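Local coordinates for fimbrial structural subunit (Actinomyces naeslundii, PDB 3QDH), which builds the shaft of Actinomyces type 2 fimbriae and, as a fimbrial adhesin, mediates interactions with streptococci and host cells during oral biofilm development, at residues G159-K164 with I221-L226; F183-A188 with I205-E210; F40-Q45 with D128-E133. All coordinates share one frame; numbering follows the deposited sequence.

Interaction 1 of 3, residues G159-K164 with I221-L226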
loop_
_atom_site.group_PDB
_atom_site.type_symbol
_atom_site.label_atom_id
_atom_site.label_comp_id
_atom_site.label_asym_id
_atom_site.label_seq_id
_atom_site.Cartn_x
_atom_site.Cartn_y
_atom_site.Cartn_z
ATOM N N GLY A 159 -11.153 1.127 -5.352
ATOM C CA GLY A 159 -12.592 1.077 -5.575
ATOM C C GLY A 159 -13.158 -0.275 -5.194
ATOM O O GLY A 159 -12.418 -1.238 -4.972
ATOM N N ASP A 160 -14.479 -0.353 -5.122
ATOM C CA ASP A 160 -15.129 -1.589 -4.711
ATOM C C ASP A 160 -15.924 -2.204 -5.860
ATOM O O ASP A 160 -16.086 -1.593 -6.918
ATOM C CB ASP A 160 -16.004 -1.360 -3.471
ATOM C CG ASP A 160 -17.048 -0.281 -3.671
ATOM O OD1 ASP A 160 -17.321 0.101 -4.826
ATOM O OD2 ASP A 160 -17.605 0.187 -2.654
ATOM N N LEU A 161 -16.390 -3.429 -5.652
ATOM C CA LEU A 161 -17.152 -4.150 -6.662
ATOM C C LEU A 161 -18.237 -4.951 -5.965
ATOM O O LEU A 161 -17.957 -5.675 -5.007
ATOM C CB LEU A 161 -16.231 -5.077 -7.466
ATOM C CG LEU A 161 -16.812 -5.963 -8.578
ATOM C CD1 LEU A 161 -17.309 -5.134 -9.754
ATOM C CD2 LEU A 161 -15.763 -6.972 -9.043
ATOM N N LEU A 162 -19.474 -4.790 -6.428
ATOM C CA LEU A 162 -20.580 -5.622 -5.962
ATOM C C LEU A 162 -21.086 -6.453 -7.134
ATOM O O LEU A 162 -21.500 -5.911 -8.162
ATOM C CB LEU A 162 -21.694 -4.773 -5.337
ATOM C CG LEU A 162 -22.979 -5.431 -4.797
ATOM C CD1 LEU A 162 -22.722 -6.699 -3.972
ATOM C CD2 LEU A 162 -23.801 -4.426 -3.982
ATOM N N ILE A 163 -21.003 -7.771 -6.975
ATOM C CA ILE A 163 -21.445 -8.728 -7.983
ATOM C C ILE A 163 -22.781 -9.319 -7.529
ATOM O O ILE A 163 -22.945 -9.655 -6.355
ATOM C CB ILE A 163 -20.395 -9.856 -8.179
ATOM C CG1 ILE A 163 -19.036 -9.263 -8.575
ATOM C CG2 ILE A 163 -20.862 -10.873 -9.223
ATOM C CD1 ILE A 163 -17.842 -10.150 -8.240
ATOM N N LYS A 164 -23.733 -9.425 -8.453
ATOM C CA LYS A 164 -24.998 -10.112 -8.179
ATOM C C LYS A 164 -25.294 -11.182 -9.230
ATOM O O LYS A 164 -25.384 -10.883 -10.425
ATOM C CB LYS A 164 -26.165 -9.122 -8.069
ATOM C CG LYS A 164 -27.433 -9.728 -7.460
ATOM C CD LYS A 164 -28.502 -8.678 -7.210
ATOM C CE LYS A 164 -29.722 -9.286 -6.532
ATOM N NZ LYS A 164 -30.689 -8.242 -6.082
ATOM N N ILE A 221 -21.691 -10.991 -4.094
ATOM C CA ILE A 221 -20.296 -10.936 -3.649
ATOM C C ILE A 221 -19.913 -9.462 -3.512
ATOM O O ILE A 221 -20.040 -8.692 -4.466
ATOM C CB ILE A 221 -19.316 -11.615 -4.638
ATOM C CG1 ILE A 221 -19.644 -13.099 -4.817
ATOM C CG2 ILE A 221 -17.865 -11.460 -4.156
ATOM C CD1 ILE A 221 -19.016 -13.718 -6.050
ATOM N N ASN A 222 -19.457 -9.073 -2.325
ATOM C CA ASN A 222 -19.023 -7.694 -2.093
ATOM C C ASN A 222 -17.511 -7.595 -1.926
ATOM O O ASN A 222 -16.961 -7.997 -0.902
ATOM C CB ASN A 222 -19.757 -7.082 -0.893
ATOM C CG ASN A 222 -19.377 -5.628 -0.649
ATOM O OD1 ASN A 222 -18.866 -4.942 -1.540
ATOM N ND2 ASN A 222 -19.631 -5.150 0.566
ATOM N N VAL A 223 -16.851 -7.078 -2.958
ATOM C CA VAL A 223 -15.406 -6.851 -2.939
ATOM C C VAL A 223 -15.151 -5.429 -2.446
ATOM O O VAL A 223 -15.393 -4.463 -3.166
ATOM C CB VAL A 223 -14.783 -7.071 -4.339
ATOM C CG1 VAL A 223 -13.277 -6.856 -4.305
ATOM C CG2 VAL A 223 -15.109 -8.473 -4.854
ATOM N N LYS A 224 -14.662 -5.313 -1.211
ATOM C CA LYS A 224 -14.547 -4.014 -0.542
ATOM C C LYS A 224 -13.358 -3.155 -0.995
ATOM O O LYS A 224 -13.227 -2.001 -0.582
ATOM C CB LYS A 224 -14.553 -4.188 0.985
ATOM C CG LYS A 224 -15.946 -4.267 1.604
ATOM C CD LYS A 224 -15.871 -4.187 3.128
ATOM C CE LYS A 224 -17.193 -3.707 3.725
ATOM N NZ LYS A 224 -17.195 -3.731 5.221
ATOM N N GLY A 225 -12.508 -3.701 -1.856
ATOM C CA GLY A 225 -11.396 -2.924 -2.386
ATOM C C GLY A 225 -10.619 -3.607 -3.482
ATOM O O GLY A 225 -10.165 -4.738 -3.318
ATOM N N LEU A 226 -10.480 -2.906 -4.606
ATOM C CA LEU A 226 -9.553 -3.276 -5.673
ATOM C C LEU A 226 -8.723 -2.051 -6.049
ATOM O O LEU A 226 -9.245 -0.937 -6.090
ATOM C CB LEU A 226 -10.307 -3.806 -6.906
ATOM C CG LEU A 226 -10.933 -5.212 -6.821
ATOM C CD1 LEU A 226 -11.943 -5.418 -7.947
ATOM C CD2 LEU A 226 -9.888 -6.316 -6.856
#
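Leu161, Ile163, Ile221, Val223 and Leu226 put their side chains on one face of an antiparallel strand pair in the SpaA-like prealbumin (CnaB-type) domain, and that face is the buried one. Ile163 and Ile221 lie side by side and point the same way, CB to CB 4.1 Å; in both, CG2 stands anti to the backbone N and CG1 beside it. Next along, Leu161 CB meets Val223 CB at 4.0 Å, while Leu161, with CG anti to the backbone N (chi1 179°), sends its branches on until CD2 approaches Leu226 CD1. Leu185 of strand 182-188 and Ile273 of strand 268-274 pack against this layer, so the pair forms one wall of a sandwich core.

The backbones run at 151° and are joined by six N-H to O=C bonds, two each at Gly159-Leu226, Leu161-Val223 and Ile163-Ile221. Between the first two pairs the register slips by one residue, a beta bulge at Lys224-Gly225. There Gly159 O is gripped twice: Leu226 N donates over 2.6 Å, nearly along the C=O axis, and Gly225 CA adds a CA-H...O contact.

The other face, carrying Leu162 and Asn222, is exposed. Leu162 turns CD1 back across the strand to Ile221 O, 3.4 Å away. Its backbone bonds to Asn282 and Val283, placing 159-164 between 221-226 and the last strand of the domain. At the polar edge Asp160 holds CG in the crowded position between backbone N and carbonyl carbon (chi1 57°), and its CB comes to 3.2 Å from Val223 O.

Interaction 2 of 3, residues F183-A188 with I205-E210; sequences FQLYKA and IAINGE
Ile205 N donates to Leu185 O over 2.8 Å, the one hydrogen bond that ties the irregular segment 205-210 to strand 182-188 of the SpaA-like prealbumin-fold domain. The donor lies in the carbonyl plane, and the N-H...O angle of 153° makes the bond moderately bent. Ile205 then folds its side chain back along the acceptor strand: with CG1 beside its own backbone N (chi1 -64°), CG1 comes to 3.5 Å from Leu185 O, and CD1 reaches the carbonyl C of Tyr186 at 3.7 Å. The aliphatic chain thus spans two consecutive peptides, CG1 beside the accepting carbonyl of Leu185 and CD1 against the peptide between Tyr186 and Lys187.

A second, looser apolar touch joins Leu185 CD1 and Ile207 CG1 at 4.4 Å. Both residues direct their side chains toward the opposing segment, and both also reach Val223 and Leu213, which makes them part of the domain's hydrophobic core.

Further out, a type I' beta turn from Ile207 to Glu210 reverses the chain. Asn208 and Gly209 hold its corner with positive phi, and reciprocal backbone bonds between Ile207 and Glu210 close it, fixing the backbone from which the Ile207 side chain projects inward. On the strand side, the backbone of Lys187 pairs with Glu201, and its ammonium makes a salt bridge to the Glu201 carboxylate. Lys187 NZ also donates to Ala188 O over 2.9 Å, from 35° above that carbonyl plane.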
loop_
_atom_site.group_PDB
_atom_site.type_symbol
_atom_site.label_atom_id
_atom_site.label_comp_id
_atom_site.label_asym_id
_atom_site.label_seq_id
_atom_site.Cartn_x
_atom_site.Cartn_y
_atom_site.Cartn_z
ATOM N N PHE A 183 -16.752 -17.334 -8.581
ATOM C CA PHE A 183 -16.047 -16.420 -9.481
ATOM C C PHE A 183 -14.587 -16.253 -9.061
ATOM O O PHE A 183 -14.221 -16.525 -7.917
ATOM C CB PHE A 183 -16.713 -15.033 -9.481
ATOM C CG PHE A 183 -18.085 -14.996 -10.109
ATOM C CD1 PHE A 183 -18.240 -14.706 -11.463
ATOM C CD2 PHE A 183 -19.228 -15.211 -9.338
ATOM C CE1 PHE A 183 -19.514 -14.650 -12.044
ATOM C CE2 PHE A 183 -20.503 -15.155 -9.909
ATOM C CZ PHE A 183 -20.646 -14.877 -11.260
ATOM N N GLN A 184 -13.764 -15.805 -10.006
ATOM C CA GLN A 184 -12.368 -15.451 -9.755
ATOM C C GLN A 184 -12.046 -14.150 -10.495
ATOM O O GLN A 184 -12.537 -13.924 -11.602
ATOM C CB GLN A 184 -11.425 -16.574 -10.211
ATOM C CG GLN A 184 -11.543 -17.869 -9.402
ATOM C CD GLN A 184 -10.343 -18.786 -9.557
ATOM O OE1 GLN A 184 -9.880 -19.051 -10.667
ATOM N NE2 GLN A 184 -9.842 -19.290 -8.434
ATOM N N LEU A 185 -11.238 -13.292 -9.871
ATOM C CA LEU A 185 -10.876 -11.998 -10.455
ATOM C C LEU A 185 -9.456 -11.986 -11.014
ATOM O O LEU A 185 -8.526 -12.492 -10.383
ATOM C CB LEU A 185 -11.045 -10.870 -9.430
ATOM C CG LEU A 185 -12.445 -10.276 -9.269
ATOM C CD1 LEU A 185 -12.608 -9.640 -7.896
ATOM C CD2 LEU A 185 -12.759 -9.273 -10.383
ATOM N N TYR A 186 -9.307 -11.392 -12.196
ATOM C CA TYR A 186 -8.014 -11.306 -12.868
ATOM C C TYR A 186 -7.651 -9.868 -13.232
ATOM O O TYR A 186 -8.527 -9.027 -13.457
ATOM C CB TYR A 186 -8.006 -12.164 -14.142
ATOM C CG TYR A 186 -8.003 -13.665 -13.915
ATOM C CD1 TYR A 186 -9.201 -14.375 -13.787
ATOM C CD2 TYR A 186 -6.803 -14.379 -13.853
ATOM C CE1 TYR A 186 -9.205 -15.758 -13.593
ATOM C CE2 TYR A 186 -6.795 -15.764 -13.656
ATOM C CZ TYR A 186 -7.998 -16.446 -13.527
ATOM O OH TYR A 186 -7.996 -17.814 -13.329
ATOM N N LYS A 187 -6.349 -9.603 -13.288
ATOM C CA LYS A 187 -5.824 -8.376 -13.876
ATOM C C LYS A 187 -6.140 -8.359 -15.376
ATOM O O LYS A 187 -5.987 -9.375 -16.055
ATOM C CB LYS A 187 -4.309 -8.306 -13.659
ATOM C CG LYS A 187 -3.632 -7.117 -14.322
ATOM C CD LYS A 187 -2.129 -7.312 -14.413
ATOM C CE LYS A 187 -1.483 -6.202 -15.228
ATOM N NZ LYS A 187 -1.895 -6.231 -16.660
ATOM N N ALA A 188 -6.598 -7.214 -15.877
ATOM C CA ALA A 188 -6.848 -7.025 -17.309
ATOM C C ALA A 188 -5.563 -6.629 -18.038
ATOM O O ALA A 188 -4.695 -5.972 -17.459
ATOM C CB ALA A 188 -7.926 -5.972 -17.526
ATOM N N ILE A 205 -6.849 -13.115 -8.210
ATOM C CA ILE A 205 -6.554 -12.124 -7.178
ATOM C C ILE A 205 -7.155 -12.531 -5.834
ATOM O O ILE A 205 -8.346 -12.846 -5.743
ATOM C CB ILE A 205 -7.060 -10.717 -7.601
ATOM C CG1 ILE A 205 -6.309 -10.239 -8.847
ATOM C CG2 ILE A 205 -6.906 -9.706 -6.464
ATOM C CD1 ILE A 205 -7.035 -9.185 -9.646
ATOM N N ALA A 206 -6.327 -12.521 -4.792
ATOM C CA ALA A 206 -6.788 -12.830 -3.443
ATOM C C ALA A 206 -7.577 -11.670 -2.841
ATOM O O ALA A 206 -7.082 -10.540 -2.752
ATOM C CB ALA A 206 -5.618 -13.214 -2.547
ATOM N N ILE A 207 -8.817 -11.959 -2.451
ATOM C CA ILE A 207 -9.679 -11.011 -1.755
ATOM C C ILE A 207 -9.762 -11.465 -0.305
ATOM O O ILE A 207 -10.338 -12.513 -0.009
ATOM C CB ILE A 207 -11.097 -10.948 -2.398
ATOM C CG1 ILE A 207 -11.026 -10.520 -3.878
ATOM C CG2 ILE A 207 -12.037 -10.051 -1.595
ATOM C CD1 ILE A 207 -10.244 -9.228 -4.159
ATOM N N ASN A 208 -9.170 -10.678 0.594
ATOM C CA ASN A 208 -8.987 -11.083 1.991
ATOM C C ASN A 208 -8.439 -12.517 2.125
ATOM O O ASN A 208 -8.914 -13.306 2.949
ATOM C CB ASN A 208 -10.283 -10.891 2.801
ATOM C CG ASN A 208 -10.503 -9.443 3.239
ATOM O OD1 ASN A 208 -11.622 -8.930 3.176
ATOM N ND2 ASN A 208 -9.438 -8.787 3.700
ATOM N N GLY A 209 -7.451 -12.844 1.290
ATOM C CA GLY A 209 -6.758 -14.133 1.342
ATOM C C GLY A 209 -7.405 -15.254 0.545
ATOM O O GLY A 209 -6.820 -16.323 0.384
ATOM N N GLU A 210 -8.612 -15.008 0.042
ATOM C CA GLU A 210 -9.349 -16.008 -0.721
ATOM C C GLU A 210 -9.384 -15.644 -2.205
ATOM O O GLU A 210 -9.740 -14.518 -2.567
ATOM C CB GLU A 210 -10.769 -16.165 -0.163
ATOM C CG GLU A 210 -10.844 -16.427 1.354
ATOM C CD GLU A 210 -10.244 -17.767 1.784
ATOM O OE1 GLU A 210 -10.350 -18.757 1.021
ATOM O OE2 GLU A 210 -9.672 -17.831 2.897
#

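Interaction 3 of 3, residues F40-Q45 with D128-E133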
loop_
_atom_site.group_PDB
_atom_site.type_symbol
_atom_site.label_atom_id
_atom_site.label_comp_id
_atom_site.label_asym_id
_atom_site.label_seq_id
_atom_site.Cartn_x
_atom_site.Cartn_y
_atom_site.Cartn_z
ATOM N N PHE A 40 26.269 16.749 17.044
ATOM C CA PHE A 40 25.768 15.385 17.206
ATOM C C PHE A 40 24.256 15.336 17.234
ATOM O O PHE A 40 23.624 16.293 17.666
ATOM C CB PHE A 40 26.290 14.777 18.514
ATOM C CG PHE A 40 27.783 14.813 18.639
ATOM C CD1 PHE A 40 28.555 13.751 18.185
ATOM C CD2 PHE A 40 28.414 15.916 19.198
ATOM C CE1 PHE A 40 29.953 13.780 18.291
ATOM C CE2 PHE A 40 29.811 15.966 19.307
ATOM C CZ PHE A 40 30.578 14.891 18.853
ATOM N N TYR A 41 23.684 14.220 16.776
ATOM C CA TYR A 41 22.242 13.967 16.935
ATOM C C TYR A 41 21.844 13.733 18.391
ATOM O O TYR A 41 22.459 12.928 19.094
ATOM C CB TYR A 41 21.783 12.759 16.113
ATOM C CG TYR A 41 21.858 13.000 14.622
ATOM C CD1 TYR A 41 20.946 13.842 13.982
ATOM C CD2 TYR A 41 22.855 12.390 13.855
ATOM C CE1 TYR A 41 21.024 14.068 12.599
ATOM C CE2 TYR A 41 22.934 12.599 12.477
ATOM C CZ TYR A 41 22.023 13.442 11.863
ATOM O OH TYR A 41 22.140 13.648 10.512
ATOM N N LYS A 42 20.799 14.437 18.820
ATOM C CA LYS A 42 20.110 14.122 20.070
ATOM C C LYS A 42 19.174 12.963 19.786
ATOM O O LYS A 42 18.950 12.090 20.638
ATOM C CB LYS A 42 19.287 15.319 20.553
ATOM C CG LYS A 42 20.088 16.568 20.951
ATOM C CD LYS A 42 19.083 17.654 21.367
ATOM C CE LYS A 42 19.657 19.039 21.272
ATOM N NZ LYS A 42 18.622 20.069 21.603
ATOM N N TYR A 43 18.614 12.963 18.575
ATOM C CA TYR A 43 17.742 11.891 18.133
ATOM C C TYR A 43 17.518 11.999 16.629
ATOM O O TYR A 43 17.825 13.019 16.028
ATOM C CB TYR A 43 16.381 11.903 18.893
ATOM C CG TYR A 43 15.700 13.254 18.877
ATOM C CD1 TYR A 43 14.894 13.647 17.801
ATOM C CD2 TYR A 43 15.862 14.145 19.949
ATOM C CE1 TYR A 43 14.303 14.934 17.781
ATOM C CE2 TYR A 43 15.271 15.410 19.949
ATOM C CZ TYR A 43 14.495 15.795 18.868
ATOM O OH TYR A 43 13.909 17.039 18.885
ATOM N N PHE A 44 17.000 10.931 16.040
ATOM C CA PHE A 44 16.652 10.882 14.619
ATOM C C PHE A 44 15.564 9.824 14.446
ATOM O O PHE A 44 15.792 8.642 14.689
ATOM C CB PHE A 44 17.901 10.565 13.759
ATOM C CG PHE A 44 17.673 10.697 12.267
ATOM C CD1 PHE A 44 18.396 11.625 11.517
ATOM C CD2 PHE A 44 16.751 9.888 11.624
ATOM C CE1 PHE A 44 18.178 11.754 10.129
ATOM C CE2 PHE A 44 16.522 10.007 10.236
ATOM C CZ PHE A 44 17.240 10.928 9.495
ATOM N N GLN A 45 14.371 10.248 14.029
ATOM C CA GLN A 45 13.222 9.352 13.946
ATOM C C GLN A 45 12.455 9.576 12.651
ATOM O O GLN A 45 12.188 10.719 12.287
ATOM C CB GLN A 45 12.286 9.597 15.143
ATOM C CG GLN A 45 11.021 8.707 15.211
ATOM C CD GLN A 45 10.127 9.095 16.380
ATOM O OE1 GLN A 45 10.191 8.503 17.469
ATOM N NE2 GLN A 45 9.312 10.112 16.171
ATOM N N ASP A 128 17.147 16.271 15.753
ATOM C CA ASP A 128 17.757 17.482 16.276
ATOM C C ASP A 128 19.222 17.204 16.559
ATOM O O ASP A 128 19.612 16.056 16.794
ATOM C CB ASP A 128 17.016 17.919 17.545
ATOM C CG ASP A 128 17.224 19.390 17.880
ATOM O OD1 ASP A 128 17.689 20.189 17.022
ATOM O OD2 ASP A 128 16.897 19.741 19.027
ATOM N N THR A 129 20.028 18.258 16.535
ATOM C CA THR A 129 21.462 18.158 16.768
ATOM C C THR A 129 21.895 19.210 17.778
ATOM O O THR A 129 21.190 20.199 17.985
ATOM C CB THR A 129 22.246 18.413 15.475
ATOM O OG1 THR A 129 21.797 19.646 14.902
ATOM C CG2 THR A 129 22.030 17.266 14.471
ATOM N N VAL A 130 23.061 18.999 18.380
ATOM C CA VAL A 130 23.608 19.915 19.390
ATOM C C VAL A 130 25.134 19.951 19.250
ATOM O O VAL A 130 25.752 18.920 18.950
ATOM C CB VAL A 130 23.182 19.465 20.822
ATOM C CG1 VAL A 130 23.779 18.072 21.181
ATOM C CG2 VAL A 130 23.540 20.522 21.885
ATOM N N TYR A 131 25.732 21.130 19.420
ATOM C CA TYR A 131 27.187 21.242 19.508
ATOM C C TYR A 131 27.618 20.750 20.888
ATOM O O TYR A 131 27.045 21.144 21.909
ATOM C CB TYR A 131 27.660 22.688 19.278
ATOM C CG TYR A 131 29.171 22.853 19.157
ATOM C CD1 TYR A 131 29.984 22.934 20.292
ATOM C CD2 TYR A 131 29.780 22.935 17.909
ATOM C CE1 TYR A 131 31.369 23.086 20.180
ATOM C CE2 TYR A 131 31.165 23.091 17.786
ATOM C CZ TYR A 131 31.949 23.162 18.925
ATOM O OH TYR A 131 33.319 23.313 18.804
ATOM N N ALA A 132 28.595 19.853 20.910
ATOM C CA ALA A 132 29.143 19.361 22.165
ATOM C C ALA A 132 30.634 19.066 22.022
ATOM O O ALA A 132 31.096 18.632 20.965
ATOM C CB ALA A 132 28.388 18.126 22.640
ATOM N N GLU A 133 31.387 19.320 23.088
ATOM C CA GLU A 133 32.803 18.952 23.102
ATOM C C GLU A 133 32.957 17.449 23.309
ATOM O O GLU A 133 33.936 16.848 22.862
ATOM C CB GLU A 133 33.581 19.754 24.148
ATOM C CG GLU A 133 34.030 21.127 23.652
ATOM C CD GLU A 133 34.882 21.064 22.382
ATOM O OE1 GLU A 133 35.711 20.132 22.247
ATOM O OE2 GLU A 133 34.726 21.956 21.517
HETATM O O HOH W 1 14.911 18.854 20.537
#
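The close-packed part of this contact, an antiparallel strand pairing in the Sgo0707 N2-like (CnaA-type) domain, is built by Phe40, Lys42, Asp128 and Val130. Phe40 and Val130 exchange two backbone bonds, and Lys42 N donates to Asp128 O over 2.9 Å, from above that carbonyl plane. Their side chains pack on the same side: Phe40 receives Ala132 O at its ring edge, in plane, 3.4 Å from CE2. Lys42 is extended beyond CG, crosses Val130 at about a right angle with CE 3.6 Å from Val130 CB, and brings NZ to Asp128 OD2 at 3.1 Å. This salt bridge arrives 49° out of the carboxylate plane.

On the face turned to helix 89-96, Tyr41 and Thr129 lie side by side, Thr129 CG2 3.6 Å from Tyr41 CD1. Leu92 and Ile95 of that helix pack on the same tyrosine, whose side chain is about 11 Å from that of the zinc ligand Glu90.

The loose end lies past a beta bulge, where the register slips by one between Tyr41 and Tyr43 as the chain turns a corner. Here Asp128 N reaches Tyr43 O only weakly, at 3.3 Å. Tyr43, its CG in the crowded position (chi1 51°), lays one ring face over Asp128 N, toward the rim, with ring and carboxylate planes 58° apart. A water bridges Tyr43 OH and Asp128 OD2, donating to the carboxylate over 2.6 Å.

Asp128 OD2 therefore accepts from both an ammonium and a water, which would be expected to stabilise its charged form, although the partly exposed setting probably keeps the gain modest.

From the N terminus, interaction 3 comes first: strand 39-49 meets strand 118-131 after a long excursion that includes the zinc ligands and helix 89-96, closing that loop within the N2-like domain. The chain then passes into strand 154-165, where interaction 1 opens. Before 221-226 returns to close it, interaction 2 opens and closes within that span, joining 183-188 to 205-210. The two contacts of the prealbumin-fold domain touch directly: Ile221 CD1 lies 3.6 Å from Phe183 CD2, and Ile207 packs on Val223 and Leu226. Interaction 3 stands apart, its centre about 50 Å from that of interaction 1, in the other domain.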